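Local coordinates for aldehyde dehydrogenase family protein (Pseudomonas syringae pv. tomato, PDB 6X9L) that probably oxidises long-chain aliphatic aldehydes with NAD+ as the electron acceptor, as a member of the aldehyde dehydrogenase family, at residues Ile265-Ala270 against Asp403-Ala408; Ala305-Leu310 against Leu397-Tyr402. The protein carries 1 engineered substitution. All blocks are in the same frame, centred on the assembly; numbering follows the deposited sequence.

Interaction 1: Ile265-Ala270 against Asp403-Ala408; sequences ILLPDA and DTIDEA
The outer carbons of I405 meet two residues of the loop that follows strand 263-266, each with a different branch. Its CG2 methyl touches L267, with I405 CG2 and L267 CD2 4.0 Å apart. The two side chains cross at about a right angle and meet through single methyl groups. The longer branch goes to P268. I405 CD1 is 4.0 Å from P268 CD, and I405 CG1 is almost as near, so this branch passes obliquely by the ring at its CD corner. The first torsion of I405 explains the division. CG1 lies opposite the carbonyl carbon (chi1 -60°), which leaves CG2 opposite the backbone N.

One helical turn later A408 meets I265. The I265 side chain is extended through chi2, and its end reaches the first turn of the helix. I265 CD1 is 3.6 Å from A408 O and 4.2 Å from A408 CB. The CA atoms of I265 and A408 are 6.9 Å apart.

The side-chain contacts are apolar, and the I265 methyl also rests against the A408 carbonyl oxygen. Some polar groups of the helix start are paired within 403-408. T404 is the N-cap, and E407 N donates to T404 OG1 at 3.1 Å. E407 OE1 also accepts a weak bond from D403 N. In the other segment, L267 to A270 form a type I turn, closed by A270 N to L267 O.

Salt bridges from D403 to R301 and from D406 to R437 tie the helix start to its surroundings. Strand 263-266 runs parallel between strands 296-300 and 422-424 in the sheet. I265 and A408 both touch I298 of strand 296-300. Helix 405-413 thus packs across this sheet face, while L266 turns to helix 272-284.

Interaction 2: Ala305-Leu310 against Leu397-Tyr402; sequences AEVEAL and LCLIAY
Helix 304-316 packs against strand 396-402 with its closest backbone approach at E308 and L399, whose CA atoms are 7.6 Å apart. L399 points toward the helix and fits against two successive residues, V307 and E308. V307 also points at the strand. Its CG2 methyl lies 3.8 Å from L399 CG, and the two side chains slide past each other in opposite directions. The second contact is to the base of the glutamate. E308 CG is 3.8 Å from L399 CD2, and that same methyl also lies near E308 CA. The E308 chain crosses L399 obliquely. The leucine touches its CG methylene, while the carboxylate lies further out.

E308 is extended beyond CG (chi2 178°), which carries its charged end past the leucine. There E308 OE1 makes a salt bridge to K355, outside the two segments, and E308 OE2 a hydrogen bond to S379. A buried carboxylate is thereby held by partners on the strands beyond 396-402. The nearby lysine would be expected to favour its charged form.

V307 also touches V276 of helix 272-284, and L397 of the strand packs on V280 and F284 of that helix. The two helices therefore share one face of the mixed, largely parallel sheet. I400 turns to I411 of helix 405-413 on the other face. This is the layered alpha/beta/alpha arrangement of the aldehyde dehydrogenase catalytic domain.

Interactions 1 and 2 lie on opposite faces of the same sheet, with their centres about 13 Å apart. Y402 joins them. It ends strand 396-402 of interaction 2, and D403 follows directly at the start of the second segment of interaction 1. Y402 OH probably hydrogen-bonds L266 O at 2.6 Å. The tyrosine ring also packs on the helix of interaction 1, where Y402 CD2 is 3.4 Å from A408 CB. Both contacts lie away from the NAD and octanal sites. In sequence, the engineered A291 of the octanal pocket falls between helix 272-284 and strand 296-300, two elements against which residues of both interactions pack.

Interaction 1: Ile265-Ala270 against Asp403-Ala408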
ATOM      1  N   ILE A 265      12.797 -19.017 -18.151  1.00 47.63           N
ATOM      2  CA  ILE A 265      12.301 -19.745 -19.316  1.00 47.97           C
ATOM      3  C   ILE A 265      13.313 -19.606 -20.445  1.00 48.43           C
ATOM      4  O   ILE A 265      13.602 -18.493 -20.895  1.00 48.81           O
ATOM      5  CB  ILE A 265      10.931 -19.226 -19.781  1.00 48.31           C
ATOM      6  CG1 ILE A 265       9.819 -19.472 -18.753  1.00 47.77           C
ATOM      7  CG2 ILE A 265      10.560 -19.879 -21.111  1.00 48.75           C
ATOM      8  CD1 ILE A 265       8.456 -18.953 -19.223  1.00 47.93           C
ATOM      9  N   LEU A 266      13.836 -20.734 -20.914  1.00 45.99           N
ATOM     10  CA  LEU A 266      14.573 -20.792 -22.166  1.00 46.44           C
ATOM     11  C   LEU A 266      13.582 -21.187 -23.263  1.00 46.89           C
ATOM     12  O   LEU A 266      13.082 -22.318 -23.288  1.00 46.72           O
ATOM     13  CB  LEU A 266      15.749 -21.767 -22.066  1.00 46.26           C
ATOM     14  CG  LEU A 266      16.943 -21.212 -21.271  1.00 46.04           C
ATOM     15  CD1 LEU A 266      16.520 -20.645 -19.881  1.00 45.46           C
ATOM     16  CD2 LEU A 266      18.048 -22.251 -21.118  1.00 45.92           C
ATOM     17  N   LEU A 267      13.275 -20.230 -24.137  1.00 50.16           N
ATOM     18  CA  LEU A 267      12.441 -20.473 -25.299  1.00 50.66           C
ATOM     19  C   LEU A 267      13.185 -21.350 -26.308  1.00 51.14           C
ATOM     20  O   LEU A 267      14.420 -21.379 -26.329  1.00 51.22           O
ATOM     21  CB  LEU A 267      12.054 -19.136 -25.933  1.00 51.07           C
ATOM     22  CG  LEU A 267      11.188 -18.235 -25.043  1.00 50.84           C
ATOM     23  CD1 LEU A 267      11.092 -16.862 -25.616  1.00 51.36           C
ATOM     24  CD2 LEU A 267       9.788 -18.815 -24.860  1.00 50.77           C
ATOM     25  N   PRO A 268      12.452 -22.086 -27.150  1.00 61.49           N
ATOM     26  CA  PRO A 268      13.104 -23.093 -28.010  1.00 61.76           C
ATOM     27  C   PRO A 268      14.164 -22.537 -28.952  1.00 62.38           C
ATOM     28  O   PRO A 268      15.069 -23.283 -29.357  1.00 62.63           O
ATOM     29  CB  PRO A 268      11.930 -23.688 -28.796  1.00 61.98           C
ATOM     30  CG  PRO A 268      10.736 -23.418 -27.973  1.00 61.61           C
ATOM     31  CD  PRO A 268      10.984 -22.143 -27.238  1.00 61.50           C
ATOM     32  N   ASP A 269      14.049 -21.268 -29.317  1.00 58.50           N
ATOM     33  CA  ASP A 269      14.995 -20.663 -30.279  1.00 58.91           C
ATOM     34  C   ASP A 269      16.214 -20.081 -29.580  1.00 58.53           C
ATOM     35  O   ASP A 269      16.959 -19.392 -30.229  1.00 58.90           O
ATOM     36  CB  ASP A 269      14.286 -19.603 -31.114  1.00 59.57           C
ATOM     37  CG  ASP A 269      13.897 -18.369 -30.335  1.00 59.56           C
ATOM     38  OD1 ASP A 269      13.935 -18.426 -29.127  1.00 59.03           O
ATOM     39  OD2 ASP A 269      13.581 -17.373 -30.952  1.00 60.07           O
ATOM     40  N   ALA A 270      16.418 -20.383 -28.310  1.00 55.30           N
ATOM     41  CA  ALA A 270      17.571 -19.819 -27.575  1.00 55.03           C
ATOM     42  C   ALA A 270      18.843 -20.607 -27.846  1.00 55.15           C
ATOM     43  O   ALA A 270      18.738 -21.751 -28.156  1.00 55.36           O
ATOM     44  CB  ALA A 270      17.275 -19.777 -26.108  1.00 54.38           C
ATOM     45  N   ASP A 403       6.430 -28.799 -22.775  1.00 66.29           N
ATOM     46  CA  ASP A 403       6.134 -29.292 -24.114  1.00 66.46           C
ATOM     47  C   ASP A 403       5.556 -28.242 -25.050  1.00 66.99           C
ATOM     48  O   ASP A 403       5.484 -28.495 -26.256  1.00 67.13           O
ATOM     49  CB  ASP A 403       5.140 -30.460 -24.046  1.00 67.20           C
ATOM     50  CG  ASP A 403       5.649 -31.620 -23.207  1.00 67.00           C
ATOM     51  OD1 ASP A 403       6.730 -32.178 -23.527  1.00 66.12           O
ATOM     52  OD2 ASP A 403       4.957 -31.972 -22.223  1.00 67.74           O
ATOM     53  N   THR A 404       5.098 -27.101 -24.533  1.00 55.05           N
ATOM     54  CA  THR A 404       4.712 -25.966 -25.362  1.00 55.46           C
ATOM     55  C   THR A 404       5.086 -24.681 -24.635  1.00 55.37           C
ATOM     56  O   THR A 404       5.234 -24.661 -23.408  1.00 55.22           O
ATOM     57  CB  THR A 404       3.213 -25.940 -25.681  1.00 56.45           C
ATOM     58  OG1 THR A 404       2.474 -25.807 -24.463  1.00 56.97           O
ATOM     59  CG2 THR A 404       2.793 -27.187 -26.388  1.00 56.34           C
ATOM     60  N   ILE A 405       5.233 -23.602 -25.417  1.00 47.84           N
ATOM     61  CA  ILE A 405       5.493 -22.281 -24.852  1.00 47.43           C
ATOM     62  C   ILE A 405       4.342 -21.848 -23.940  1.00 47.67           C
ATOM     63  O   ILE A 405       4.560 -21.221 -22.900  1.00 47.18           O
ATOM     64  CB  ILE A 405       5.743 -21.263 -25.985  1.00 47.90           C
ATOM     65  CG1 ILE A 405       6.937 -21.681 -26.830  1.00 47.83           C
ATOM     66  CG2 ILE A 405       5.988 -19.864 -25.431  1.00 47.59           C
ATOM     67  CD1 ILE A 405       7.312 -20.665 -27.872  1.00 48.80           C
ATOM     68  N   ASP A 406       3.099 -22.160 -24.318  1.00 60.04           N
ATOM     69  CA  ASP A 406       1.980 -21.868 -23.426  1.00 60.89           C
ATOM     70  C   ASP A 406       2.169 -22.568 -22.083  1.00 60.64           C
ATOM     71  O   ASP A 406       1.885 -21.991 -21.024  1.00 60.87           O
ATOM     72  CB  ASP A 406       0.656 -22.292 -24.069  1.00 61.84           C
ATOM     73  CG  ASP A 406       0.185 -21.330 -25.153  1.00 62.44           C
ATOM     74  OD1 ASP A 406       0.606 -20.151 -25.106  1.00 62.45           O
ATOM     75  OD2 ASP A 406      -0.614 -21.750 -26.037  1.00 62.85           O
ATOM     76  N   GLU A 407       2.653 -23.812 -22.117  1.00 62.85           N
ATOM     77  CA  GLU A 407       2.883 -24.584 -20.903  1.00 62.67           C
ATOM     78  C   GLU A 407       3.998 -23.977 -20.062  1.00 61.83           C
ATOM     79  O   GLU A 407       3.906 -23.931 -18.825  1.00 61.98           O
ATOM     80  CB  GLU A 407       3.215 -26.022 -21.281  1.00 62.31           C
ATOM     81  CG  GLU A 407       3.709 -26.862 -20.144  1.00 62.09           C
ATOM     82  CD  GLU A 407       3.848 -28.306 -20.556  1.00 62.05           C
ATOM     83  OE1 GLU A 407       3.247 -28.675 -21.594  1.00 62.49           O
ATOM     84  OE2 GLU A 407       4.548 -29.065 -19.850  1.00 61.60           O
ATOM     85  N   ALA A 408       5.060 -23.510 -20.721  1.00 46.76           N
ATOM     86  CA  ALA A 408       6.184 -22.920 -20.007  1.00 45.83           C
ATOM     87  C   ALA A 408       5.746 -21.705 -19.205  1.00 46.24           C
ATOM     88  O   ALA A 408       6.192 -21.503 -18.069  1.00 45.84           O
ATOM     89  CB  ALA A 408       7.287 -22.547 -20.998  1.00 45.19           C
TER

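Interaction 2: Ala305-Leu310 against Leu397-Tyr402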
ATOM      1  N   ALA A 305      18.153 -33.025 -21.371  1.00 60.68           N
ATOM      2  CA  ALA A 305      19.431 -33.706 -21.156  1.00 60.94           C
ATOM      3  C   ALA A 305      20.614 -32.820 -21.530  1.00 61.08           C
ATOM      4  O   ALA A 305      21.668 -32.887 -20.888  1.00 61.02           O
ATOM      5  CB  ALA A 305      19.484 -35.020 -21.939  1.00 62.27           C
ATOM      6  N   GLU A 306      20.460 -31.982 -22.554  1.00 61.93           N
ATOM      7  CA  GLU A 306      21.535 -31.062 -22.903  1.00 62.06           C
ATOM      8  C   GLU A 306      21.738 -30.003 -21.819  1.00 61.60           C
ATOM      9  O   GLU A 306      22.877 -29.709 -21.434  1.00 61.57           O
ATOM     10  CB  GLU A 306      21.251 -30.407 -24.251  1.00 62.87           C
ATOM     11  CG  GLU A 306      22.437 -29.637 -24.791  1.00 63.40           C
ATOM     12  CD  GLU A 306      22.163 -28.960 -26.122  1.00 64.34           C
ATOM     13  OE1 GLU A 306      22.670 -27.831 -26.303  1.00 64.24           O
ATOM     14  OE2 GLU A 306      21.459 -29.546 -26.985  1.00 65.31           O
ATOM     15  N   VAL A 307      20.647 -29.413 -21.312  1.00 53.11           N
ATOM     16  CA  VAL A 307      20.799 -28.360 -20.308  1.00 52.70           C
ATOM     17  C   VAL A 307      21.280 -28.951 -18.988  1.00 52.20           C
ATOM     18  O   VAL A 307      22.073 -28.326 -18.274  1.00 52.02           O
ATOM     19  CB  VAL A 307      19.499 -27.537 -20.132  1.00 52.42           C
ATOM     20  CG1 VAL A 307      18.526 -27.761 -21.291  1.00 52.71           C
ATOM     21  CG2 VAL A 307      18.844 -27.811 -18.801  1.00 51.78           C
ATOM     22  N   GLU A 308      20.825 -30.162 -18.646  1.00 54.44           N
ATOM     23  CA  GLU A 308      21.371 -30.851 -17.479  1.00 54.19           C
ATOM     24  C   GLU A 308      22.894 -30.900 -17.548  1.00 54.60           C
ATOM     25  O   GLU A 308      23.585 -30.408 -16.648  1.00 54.35           O
ATOM     26  CB  GLU A 308      20.796 -32.262 -17.364  1.00 54.14           C
ATOM     27  CG  GLU A 308      19.412 -32.340 -16.756  1.00 53.73           C
ATOM     28  CD  GLU A 308      18.892 -33.770 -16.719  1.00 53.85           C
ATOM     29  OE1 GLU A 308      19.628 -34.680 -17.167  1.00 54.27           O
ATOM     30  OE2 GLU A 308      17.760 -33.993 -16.244  1.00 53.51           O
ATOM     31  N   ALA A 309      23.434 -31.474 -18.633  1.00 55.40           N
ATOM     32  CA  ALA A 309      24.884 -31.540 -18.805  1.00 55.67           C
ATOM     33  C   ALA A 309      25.526 -30.161 -18.698  1.00 55.59           C
ATOM     34  O   ALA A 309      26.572 -29.998 -18.058  1.00 55.48           O
ATOM     35  CB  ALA A 309      25.217 -32.176 -20.151  1.00 56.23           C
ATOM     36  N   LEU A 310      24.915 -29.158 -19.331  1.00 61.28           N
ATOM     37  CA  LEU A 310      25.480 -27.817 -19.305  1.00 61.20           C
ATOM     38  C   LEU A 310      25.450 -27.219 -17.908  1.00 60.68           C
ATOM     39  O   LEU A 310      26.316 -26.408 -17.563  1.00 60.73           O
ATOM     40  CB  LEU A 310      24.719 -26.926 -20.277  1.00 61.34           C
ATOM     41  CG  LEU A 310      25.003 -27.238 -21.738  1.00 61.90           C
ATOM     42  CD1 LEU A 310      23.781 -26.908 -22.602  1.00 62.08           C
ATOM     43  CD2 LEU A 310      26.221 -26.437 -22.166  1.00 62.06           C
ATOM     44  N   LEU A 397      19.335 -25.157  -7.815  1.00 39.95           N
ATOM     45  CA  LEU A 397      18.651 -24.810  -9.048  1.00 40.35           C
ATOM     46  C   LEU A 397      17.792 -25.988  -9.482  1.00 40.68           C
ATOM     47  O   LEU A 397      18.263 -27.131  -9.485  1.00 40.37           O
ATOM     48  CB  LEU A 397      19.659 -24.438 -10.138  1.00 40.47           C
ATOM     49  CG  LEU A 397      19.134 -24.315 -11.578  1.00 40.89           C
ATOM     50  CD1 LEU A 397      18.075 -23.231 -11.671  1.00 41.32           C
ATOM     51  CD2 LEU A 397      20.258 -24.047 -12.553  1.00 41.09           C
ATOM     52  N   CYS A 398      16.534 -25.706  -9.833  1.00 47.67           N
ATOM     53  CA  CYS A 398      15.605 -26.703 -10.347  1.00 48.21           C
ATOM     54  C   CYS A 398      15.489 -26.587 -11.857  1.00 48.28           C
ATOM     55  O   CYS A 398      15.389 -25.484 -12.399  1.00 48.43           O
ATOM     56  CB  CYS A 398      14.216 -26.552  -9.722  1.00 49.19           C
ATOM     57  SG  CYS A 398      14.127 -27.092  -8.011  1.00 49.69           S
ATOM     58  N   LEU A 399      15.508 -27.735 -12.524  1.00 52.61           N
ATOM     59  CA  LEU A 399      15.287 -27.847 -13.959  1.00 52.80           C
ATOM     60  C   LEU A 399      13.900 -28.434 -14.187  1.00 53.64           C
ATOM     61  O   LEU A 399      13.585 -29.500 -13.650  1.00 54.01           O
ATOM     62  CB  LEU A 399      16.349 -28.745 -14.590  1.00 52.23           C
ATOM     63  CG  LEU A 399      17.614 -28.130 -15.185  1.00 51.92           C
ATOM     64  CD1 LEU A 399      17.894 -26.746 -14.644  1.00 51.91           C
ATOM     65  CD2 LEU A 399      18.790 -29.058 -14.923  1.00 51.41           C
ATOM     66  N   ILE A 400      13.077 -27.741 -14.975  1.00 46.35           N
ATOM     67  CA  ILE A 400      11.700 -28.155 -15.253  1.00 47.33           C
ATOM     68  C   ILE A 400      11.469 -28.173 -16.760  1.00 47.52           C
ATOM     69  O   ILE A 400      11.853 -27.234 -17.469  1.00 47.28           O
ATOM     70  CB  ILE A 400      10.677 -27.220 -14.580  1.00 48.09           C
ATOM     71  CG1 ILE A 400      10.880 -27.195 -13.066  1.00 47.96           C
ATOM     72  CG2 ILE A 400       9.245 -27.612 -14.969  1.00 49.31           C
ATOM     73  CD1 ILE A 400      10.204 -26.020 -12.401  1.00 48.36           C
ATOM     74  N   ALA A 401      10.824 -29.235 -17.244  1.00 48.51           N
ATOM     75  CA  ALA A 401      10.598 -29.423 -18.669  1.00 48.70           C
ATOM     76  C   ALA A 401       9.210 -28.942 -19.062  1.00 49.78           C
ATOM     77  O   ALA A 401       8.277 -28.955 -18.254  1.00 50.56           O
ATOM     78  CB  ALA A 401      10.748 -30.893 -19.061  1.00 48.63           C
ATOM     79  N   TYR A 402       9.084 -28.530 -20.324  1.00 50.84           N
ATOM     80  CA  TYR A 402       7.804 -28.127 -20.887  1.00 51.76           C
ATOM     81  C   TYR A 402       7.677 -28.632 -22.327  1.00 51.91           C
ATOM     82  O   TYR A 402       8.674 -28.867 -23.015  1.00 51.28           O
ATOM     83  CB  TYR A 402       7.629 -26.600 -20.798  1.00 51.91           C
ATOM     84  CG  TYR A 402       8.521 -25.775 -21.714  1.00 51.45           C
ATOM     85  CD1 TYR A 402       8.261 -25.686 -23.083  1.00 51.75           C
ATOM     86  CD2 TYR A 402       9.597 -25.045 -21.206  1.00 50.73           C
ATOM     87  CE1 TYR A 402       9.062 -24.924 -23.922  1.00 51.60           C
ATOM     88  CE2 TYR A 402      10.405 -24.274 -22.046  1.00 50.56           C
ATOM     89  CZ  TYR A 402      10.129 -24.216 -23.398  1.00 51.10           C
ATOM     90  OH  TYR A 402      10.905 -23.450 -24.239  1.00 51.27           O
TER